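Local coordinates for ESAT-6-like protein MAB_3112 (Mycobacterium abscessus, PDB 4I0X), which is of unknown function but belongs to the WXG100 family and pairs with ESAT-6-like protein MAB_3113 in the EsxEF complex, probably as a secreted heterodimer, at residues A[24-29]-A[47-52]; A[13-18]-A[61-66]; A[35-38]-A[44-47]. The protein carries 4 engineered substitutions. All blocks are in the same frame, centred on the assembly; numbering follows the deposited sequence.

How the interactions relate
From the N terminus, helix 4-32 passes first through 13-18 and then 24-29 before the chain turns and comes back along helix 40-72. Interaction 3 closes the shortest loop, holding the turn at 35-38 against the start of the returning helix at 44-47. Interaction 1 closes a wider one between 24-29 and 47-52, and S47 belongs to both of these contacts, whose centres lie about 11 Å apart. Interaction 2 encloses them both: 13-18 meets 61-66, about 19 Å from interaction 1 between centres. The three contacts thus follow one helical hairpin, from the turn at one end, through a mixed contact of one hydrogen bond and apolar packing, to apolar packing further along.

Interaction 1 of 3, residues A[24-29]-A[47-52]. Engineered in segment 24-29: N24 (natural residue Ser).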
loop_
_atom_site.group_PDB
_atom_site.type_symbol
_atom_site.label_atom_id
_atom_site.label_comp_id
_atom_site.label_asym_id
_atom_site.label_seq_id
_atom_site.Cartn_x
_atom_site.Cartn_y
_atom_site.Cartn_z
ATOM N N ASN A 24 3.116 4.556 8.675
ATOM C CA ASN A 24 3.587 4.773 10.035
ATOM C C ASN A 24 2.446 5.303 10.924
ATOM O O ASN A 24 2.285 4.931 12.089
ATOM C CB ASN A 24 4.768 5.739 10.020
ATOM C CG ASN A 24 6.034 5.100 9.428
ATOM O OD1 ASN A 24 6.095 3.894 9.234
ATOM N ND2 ASN A 24 7.035 5.914 9.150
ATOM N N SER A 25 1.666 6.197 10.353
ATOM C CA SER A 25 0.501 6.754 11.033
ATOM C C SER A 25 -0.528 5.671 11.377
ATOM O O SER A 25 -1.057 5.611 12.502
ATOM C CB SER A 25 -0.121 7.886 10.198
ATOM O OG SER A 25 -1.233 8.471 10.856
ATOM N N LEU A 26 -0.775 4.776 10.449
ATOM C CA LEU A 26 -1.753 3.725 10.688
ATOM C C LEU A 26 -1.230 2.736 11.713
ATOM O O LEU A 26 -1.981 2.185 12.467
ATOM C CB LEU A 26 -2.064 2.971 9.403
ATOM C CG LEU A 26 -3.121 3.595 8.533
ATOM C CD1 LEU A 26 -3.026 2.965 7.162
ATOM C CD2 LEU A 26 -4.522 3.421 9.175
ATOM N N ASP A 27 0.071 2.506 11.710
ATOM C CA ASP A 27 0.688 1.582 12.646
ATOM C C ASP A 27 0.500 2.082 14.073
ATOM O O ASP A 27 0.081 1.331 14.959
ATOM C CB ASP A 27 2.174 1.397 12.353
ATOM C CG ASP A 27 2.789 0.316 13.220
ATOM O OD1 ASP A 27 2.266 -0.806 13.232
ATOM O OD2 ASP A 27 3.749 0.589 13.940
ATOM N N ARG A 28 0.692 3.372 14.278
ATOM C CA ARG A 28 0.441 3.943 15.584
ATOM C C ARG A 28 -1.036 3.810 15.994
ATOM O O ARG A 28 -1.365 3.449 17.137
ATOM C CB ARG A 28 0.899 5.386 15.611
ATOM C CG ARG A 28 2.429 5.517 15.537
ATOM C CD ARG A 28 2.887 6.938 15.787
ATOM N NE ARG A 28 2.474 7.876 14.747
ATOM C CZ ARG A 28 3.187 8.160 13.652
ATOM N NH1 ARG A 28 4.347 7.554 13.422
ATOM N NH2 ARG A 28 2.728 9.042 12.766
ATOM N N ASP A 29 -1.924 4.080 15.065
ATOM C CA ASP A 29 -3.358 3.991 15.359
ATOM C C ASP A 29 -3.752 2.566 15.718
ATOM O O ASP A 29 -4.473 2.321 16.701
ATOM C CB ASP A 29 -4.183 4.393 14.152
ATOM C CG ASP A 29 -4.125 5.871 13.842
ATOM O OD1 ASP A 29 -3.683 6.682 14.685
ATOM O OD2 ASP A 29 -4.565 6.225 12.733
ATOM N N SER A 47 -2.783 -9.530 13.251
ATOM C CA SER A 47 -2.039 -10.199 12.214
ATOM C C SER A 47 -2.465 -9.735 10.783
ATOM O O SER A 47 -1.666 -9.720 9.882
ATOM C CB SER A 47 -2.032 -11.720 12.412
ATOM O OG SER A 47 -3.249 -12.316 12.078
ATOM N N GLY A 48 -3.699 -9.266 10.618
ATOM C CA GLY A 48 -4.098 -8.596 9.409
ATOM C C GLY A 48 -3.284 -7.333 9.136
ATOM O O GLY A 48 -2.847 -7.098 8.012
ATOM N N TRP A 49 -3.106 -6.517 10.173
ATOM C CA TRP A 49 -2.333 -5.290 10.077
ATOM C C TRP A 49 -0.859 -5.569 9.786
ATOM O O TRP A 49 -0.245 -4.895 8.950
ATOM C CB TRP A 49 -2.500 -4.387 11.315
ATOM C CG TRP A 49 -1.498 -3.304 11.245
ATOM C CD1 TRP A 49 -0.427 -3.117 12.060
ATOM C CD2 TRP A 49 -1.423 -2.291 10.240
ATOM N NE1 TRP A 49 0.302 -2.031 11.636
ATOM C CE2 TRP A 49 -0.280 -1.519 10.509
ATOM C CE3 TRP A 49 -2.196 -1.977 9.133
ATOM C CZ2 TRP A 49 0.093 -0.443 9.715
ATOM C CZ3 TRP A 49 -1.833 -0.900 8.354
ATOM C CH2 TRP A 49 -0.701 -0.144 8.652
ATOM N N ASP A 50 -0.300 -6.572 10.441
ATOM C CA ASP A 50 1.057 -7.004 10.171
ATOM C C ASP A 50 1.224 -7.354 8.707
ATOM O O ASP A 50 2.224 -6.979 8.096
ATOM C CB ASP A 50 1.410 -8.211 11.010
ATOM C CG ASP A 50 1.597 -7.869 12.482
ATOM O OD1 ASP A 50 1.563 -6.667 12.839
ATOM O OD2 ASP A 50 1.794 -8.819 13.277
ATOM N N GLU A 51 0.243 -8.054 8.140
ATOM C CA GLU A 51 0.293 -8.379 6.716
ATOM C C GLU A 51 0.070 -7.124 5.856
ATOM O O GLU A 51 0.753 -6.919 4.890
ATOM C CB GLU A 51 -0.692 -9.494 6.349
ATOM C CG GLU A 51 -0.778 -9.691 4.856
ATOM C CD GLU A 51 -1.556 -10.924 4.429
ATOM O OE1 GLU A 51 -2.166 -11.614 5.280
ATOM O OE2 GLU A 51 -1.569 -11.182 3.217
ATOM N N MET A 52 -0.878 -6.265 6.210
ATOM C CA MET A 52 -1.039 -5.007 5.499
ATOM C C MET A 52 0.245 -4.095 5.485
ATOM O O MET A 52 0.639 -3.537 4.456
ATOM C CB MET A 52 -2.239 -4.274 6.100
ATOM C CG MET A 52 -2.636 -3.081 5.379
ATOM S SD MET A 52 -4.296 -2.468 5.814
ATOM C CE MET A 52 -4.331 -1.291 4.485
#
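Helix 4-32 and helix 40-72 run antiparallel here, and the indole of W49 lies between the two backbones, whose nearest alpha carbons, D27 CA and W49 CA, are 7.9 Å apart. W49 CG stands anti to the backbone N (chi1 170°), which sends the ring out from helix 40-72 to lie against the opposite helix.

The pyrrole side of the indole makes the polar half of the contact. W49 NE1 donates to D27 OD1 at 2.8 Å, and with an N-H...O angle of 163° the bond is nearly straight. The oxygen accepts through its anti lone pair, the one turned away from OD2. It lies at the edge of the indole, close to the ring plane, and the carboxylate itself is tilted by only 22° from that plane, so the carboxylate lies nearly coplanar with the indole, although the two side chains cross at about a right angle. Backbone atoms of D27 also pack against the six-membered ring, W49 CZ2 lying 3.6 Å from D27 N.

This is the two-helix hairpin of the WXG100 family; here the buried indole N-H is satisfied across the helix pair by an acid. D27 OD1 also receives a weak hydrogen bond from Q31 NE2, one turn further along its own helix. With one donor from across the interface and a weaker one from its own helix, the carboxylate would probably be favoured in its charged form.

The benzene side of W49 meets L26, whose CB comes within 3.5 Å of W49 CH2, approaching obliquely, while L26 CD1 lies more loosely beside the same carbon at 4.2 Å. Beyond this pair stands the partner protein MAB_3113: L26 packs on F26 of that chain and W49 on its M79.

Interaction 2 of 3, residues A[13-18]-A[61-66]; sequences ASLADQ and NALTDI
L63 and A16 face each other where helices 4-32 and 40-72 run close together: the axes of the two segments approach to 8.4 Å, their N-to-C directions are 151° apart, close to antiparallel, and A16 CA is only 5.8 Å from L63 CA. The leucine can be traced outward. Its CB rests on A16 CB at 4.0 Å, a methyl small enough to admit so near a backbone. CG, turned anti to the carbonyl carbon (chi1 -72°), then carries both methyls over towards L15. CD1 does most of the touching, reaching L15 CD2 at 3.6 Å and L15 CG at 3.7 Å, whereas CD2 meets L15 CD2 more distantly at 4.1 Å; the two side chains meet at an oblique angle, with L63 CD1 lodged beside L15 CG and CD2. A16 CB also lies 3.6 Å from T64 OG1, a hydroxyl that is hydrogen-bonded to W60 O on its own helix.

Within the hairpin, M19 extends the packing on L63 and W60 that on A16. The leucine pair also meets the chain of MAB_3113, where L63 packs on L37 and L15 on N33, so this packing runs on from the hairpin into the heterodimer.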
loop_
_atom_site.group_PDB
_atom_site.type_symbol
_atom_site.label_atom_id
_atom_site.label_comp_id
_atom_site.label_asym_id
_atom_site.label_seq_id
_atom_site.Cartn_x
_atom_site.Cartn_y
_atom_site.Cartn_z
ATOM N N ALA A 13 8.246 8.706 -6.540
ATOM C CA ALA A 13 8.921 9.182 -5.351
ATOM C C ALA A 13 7.936 9.823 -4.381
ATOM O O ALA A 13 7.974 9.555 -3.181
ATOM C CB ALA A 13 9.989 10.164 -5.706
ATOM N N SER A 14 7.045 10.649 -4.908
ATOM C CA SER A 14 6.027 11.310 -4.078
ATOM C C SER A 14 5.083 10.294 -3.431
ATOM O O SER A 14 4.748 10.414 -2.250
ATOM C CB SER A 14 5.223 12.320 -4.910
ATOM O OG SER A 14 4.327 13.043 -4.087
ATOM N N LEU A 15 4.638 9.305 -4.205
ATOM C CA LEU A 15 3.749 8.299 -3.677
ATOM C C LEU A 15 4.453 7.505 -2.582
ATOM O O LEU A 15 3.847 7.189 -1.581
ATOM C CB LEU A 15 3.264 7.381 -4.791
ATOM C CG LEU A 15 2.366 6.219 -4.356
ATOM C CD1 LEU A 15 1.079 6.714 -3.667
ATOM C CD2 LEU A 15 2.026 5.361 -5.587
ATOM N N ALA A 16 5.733 7.172 -2.786
ATOM C CA ALA A 16 6.545 6.500 -1.753
ATOM C C ALA A 16 6.550 7.292 -0.439
ATOM O O ALA A 16 6.296 6.730 0.626
ATOM C CB ALA A 16 8.009 6.257 -2.254
ATOM N N ASP A 17 6.818 8.602 -0.512
ATOM C CA ASP A 17 6.834 9.438 0.676
ATOM C C ASP A 17 5.479 9.422 1.401
ATOM O O ASP A 17 5.422 9.299 2.618
ATOM C CB ASP A 17 7.186 10.889 0.357
ATOM C CG ASP A 17 8.690 11.106 0.100
ATOM O OD1 ASP A 17 9.485 10.138 0.248
ATOM O OD2 ASP A 17 9.050 12.263 -0.256
ATOM N N GLN A 18 4.392 9.536 0.651
ATOM C CA GLN A 18 3.046 9.493 1.243
ATOM C C GLN A 18 2.675 8.129 1.836
ATOM O O GLN A 18 2.047 8.050 2.876
ATOM C CB GLN A 18 2.019 9.890 0.190
ATOM C CG GLN A 18 2.194 11.314 -0.303
ATOM C CD GLN A 18 1.302 11.641 -1.489
ATOM O OE1 GLN A 18 0.121 11.914 -1.336
ATOM N NE2 GLN A 18 1.881 11.619 -2.673
ATOM N N ASN A 61 9.147 0.225 -1.089
ATOM C CA ASN A 61 10.462 -0.159 -1.586
ATOM C C ASN A 61 10.531 -0.259 -3.094
ATOM O O ASN A 61 11.534 0.121 -3.705
ATOM C CB ASN A 61 10.923 -1.469 -0.961
ATOM C CG ASN A 61 11.630 -1.247 0.377
ATOM O OD1 ASN A 61 12.754 -0.752 0.425
ATOM N ND2 ASN A 61 10.971 -1.599 1.455
ATOM N N ALA A 62 9.473 -0.778 -3.695
ATOM C CA ALA A 62 9.444 -0.923 -5.148
ATOM C C ALA A 62 9.324 0.443 -5.810
ATOM O O ALA A 62 9.988 0.698 -6.813
ATOM C CB ALA A 62 8.307 -1.832 -5.584
ATOM N N LEU A 63 8.510 1.314 -5.234
ATOM C CA LEU A 63 8.353 2.688 -5.726
ATOM C C LEU A 63 9.639 3.496 -5.667
ATOM O O LEU A 63 9.985 4.164 -6.597
ATOM C CB LEU A 63 7.256 3.458 -4.955
ATOM C CG LEU A 63 5.846 2.999 -5.273
ATOM C CD1 LEU A 63 4.870 3.547 -4.286
ATOM C CD2 LEU A 63 5.434 3.377 -6.706
ATOM N N THR A 64 10.333 3.418 -4.560
ATOM C CA THR A 64 11.594 4.079 -4.378
ATOM C C THR A 64 12.641 3.590 -5.353
ATOM O O THR A 64 13.400 4.378 -5.889
ATOM C CB THR A 64 12.081 3.825 -2.933
ATOM O OG1 THR A 64 11.179 4.486 -2.024
ATOM C CG2 THR A 64 13.440 4.335 -2.738
ATOM N N ASP A 65 12.705 2.282 -5.548
ATOM C CA ASP A 65 13.626 1.703 -6.522
ATOM C C ASP A 65 13.354 2.226 -7.915
ATOM O O ASP A 65 14.249 2.703 -8.559
ATOM C CB ASP A 65 13.542 0.174 -6.535
ATOM C CG ASP A 65 13.995 -0.446 -5.232
ATOM O OD1 ASP A 65 14.677 0.245 -4.440
ATOM O OD2 ASP A 65 13.665 -1.633 -5.004
ATOM N N ILE A 66 12.127 2.131 -8.403
ATOM C CA ILE A 66 11.906 2.555 -9.780
ATOM C C ILE A 66 12.087 4.068 -9.875
ATOM O O ILE A 66 12.548 4.566 -10.880
ATOM C CB ILE A 66 10.498 2.120 -10.314
ATOM C CG1 ILE A 66 10.398 2.206 -11.838
ATOM C CG2 ILE A 66 9.413 2.977 -9.723
ATOM C CD1 ILE A 66 11.526 1.606 -12.569
#

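Interaction 3 of 3, residues A[35-38]-A[44-47]; sequences GVWK and AYRS. Engineered in segment 35-38: K38 (natural residue Arg).
W37 drives the outer edge of its six-membered ring against Y45, across a gap of 10.0 Å between W37 CA and Y45 CA that the side chains alone bridge. The pair forms an offset edge-to-face stack, with ring centroids 5.0 Å apart and planes inclined at 63°. W37 CZ3 stands over one face of the tyrosine, 3.4 Å from Y45 CG and displaced towards the rim of the ring. Its neighbour W37 CH2 sits 3.5 Å from Y45 CD2 and equally near Y45 CB, so the indole grips the root of the tyrosine as well as its ring. Both side chains set CG anti to the backbone N (chi1 -172° for W37 and -163° for Y45), and they reach out and cross at about a right angle.

Y45 is the buried member. V30 of helix 4-32 and L33 and F34 of the turn also pack on it, and its hydroxyl is hydrogen-bonded to T20 OG1 of the MAB_3113 chain. I16 of that chain touches W37, so the aromatic pair is partly enclosed by the partner.

Away from the rings the contact loosens. G35 and V36 lie exposed, and the engineered K38 turns its ammonium back to F34 O, where it is hydrogen-bonded. R46, on the exposed side of the helix, has a cation-pi contact with F34; its NH2 is 6.6 Å from K38 NZ, so two like charges share this outer side of the turn without touching.

W37 is the tryptophan of the W-x-G signature that names the WXG100 family, placed in the link between helices 4-32 and 40-72 of the hairpin; two such hairpins, one from each protein, probably form the four-helix bundle known from other WXG100 heterodimers.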
loop_
_atom_site.group_PDB
_atom_site.type_symbol
_atom_site.label_atom_id
_atom_site.label_comp_id
_atom_site.label_asym_id
_atom_site.label_seq_id
_atom_site.Cartn_x
_atom_site.Cartn_y
_atom_site.Cartn_z
ATOM N N GLY A 35 -4.467 -1.727 23.625
ATOM C CA GLY A 35 -4.556 -1.385 25.020
ATOM C C GLY A 35 -5.893 -1.757 25.623
ATOM O O GLY A 35 -5.958 -2.160 26.797
ATOM N N VAL A 36 -6.969 -1.671 24.841
ATOM C CA VAL A 36 -8.281 -2.073 25.359
ATOM C C VAL A 36 -8.871 -3.291 24.662
ATOM O O VAL A 36 -9.582 -4.090 25.283
ATOM C CB VAL A 36 -9.338 -0.962 25.268
ATOM C CG1 VAL A 36 -8.947 0.247 26.144
ATOM C CG2 VAL A 36 -9.566 -0.583 23.820
ATOM N N TRP A 37 -8.594 -3.442 23.384
ATOM C CA TRP A 37 -9.223 -4.525 22.627
ATOM C C TRP A 37 -8.425 -5.802 22.776
ATOM O O TRP A 37 -7.263 -5.859 22.371
ATOM C CB TRP A 37 -9.356 -4.107 21.188
ATOM C CG TRP A 37 -10.135 -5.016 20.315
ATOM C CD1 TRP A 37 -11.100 -5.947 20.682
ATOM C CD2 TRP A 37 -10.019 -5.096 18.896
ATOM N NE1 TRP A 37 -11.608 -6.556 19.569
ATOM C CE2 TRP A 37 -10.968 -6.058 18.453
ATOM C CE3 TRP A 37 -9.236 -4.419 17.949
ATOM C CZ2 TRP A 37 -11.136 -6.365 17.121
ATOM C CZ3 TRP A 37 -9.401 -4.721 16.604
ATOM C CH2 TRP A 37 -10.349 -5.688 16.194
ATOM N N LYS A 38 -9.065 -6.801 23.397
ATOM C CA LYS A 38 -8.475 -8.111 23.664
ATOM C C LYS A 38 -9.317 -9.253 23.034
ATOM O O LYS A 38 -10.480 -9.073 22.707
ATOM C CB LYS A 38 -8.391 -8.368 25.175
ATOM C CG LYS A 38 -7.893 -7.194 26.010
ATOM C CD LYS A 38 -6.470 -6.802 25.619
ATOM C CE LYS A 38 -5.894 -5.702 26.521
ATOM N NZ LYS A 38 -4.402 -5.619 26.373
ATOM N N ALA A 44 -6.666 -11.431 15.488
ATOM C CA ALA A 44 -6.765 -11.557 14.031
ATOM C C ALA A 44 -6.516 -10.194 13.369
ATOM O O ALA A 44 -5.879 -10.110 12.331
ATOM C CB ALA A 44 -8.133 -12.098 13.641
ATOM N N TYR A 45 -7.009 -9.130 13.980
ATOM C CA TYR A 45 -6.770 -7.780 13.488
ATOM C C TYR A 45 -5.278 -7.441 13.498
ATOM O O TYR A 45 -4.730 -6.925 12.532
ATOM C CB TYR A 45 -7.529 -6.791 14.362
ATOM C CG TYR A 45 -7.716 -5.414 13.745
ATOM C CD1 TYR A 45 -6.783 -4.419 13.932
ATOM C CD2 TYR A 45 -8.861 -5.104 13.048
ATOM C CE1 TYR A 45 -6.976 -3.155 13.426
ATOM C CE2 TYR A 45 -9.048 -3.864 12.513
ATOM C CZ TYR A 45 -8.105 -2.874 12.722
ATOM O OH TYR A 45 -8.321 -1.602 12.206
ATOM N N ARG A 46 -4.624 -7.710 14.617
ATOM C CA ARG A 46 -3.185 -7.548 14.692
ATOM C C ARG A 46 -2.427 -8.287 13.581
ATOM O O ARG A 46 -1.510 -7.737 13.017
ATOM C CB ARG A 46 -2.659 -7.974 16.059
ATOM C CG ARG A 46 -1.156 -7.790 16.181
ATOM C CD ARG A 46 -0.621 -8.406 17.447
ATOM N NE ARG A 46 -1.282 -7.930 18.652
ATOM C CZ ARG A 46 -0.793 -7.006 19.484
ATOM N NH1 ARG A 46 0.377 -6.411 19.242
ATOM N NH2 ARG A 46 -1.483 -6.674 20.578
ATOM N N SER A 47 -2.783 -9.530 13.251
ATOM C CA SER A 47 -2.039 -10.199 12.214
ATOM C C SER A 47 -2.465 -9.735 10.783
ATOM O O SER A 47 -1.666 -9.720 9.882
ATOM C CB SER A 47 -2.032 -11.720 12.412
ATOM O OG SER A 47 -3.249 -12.316 12.078
#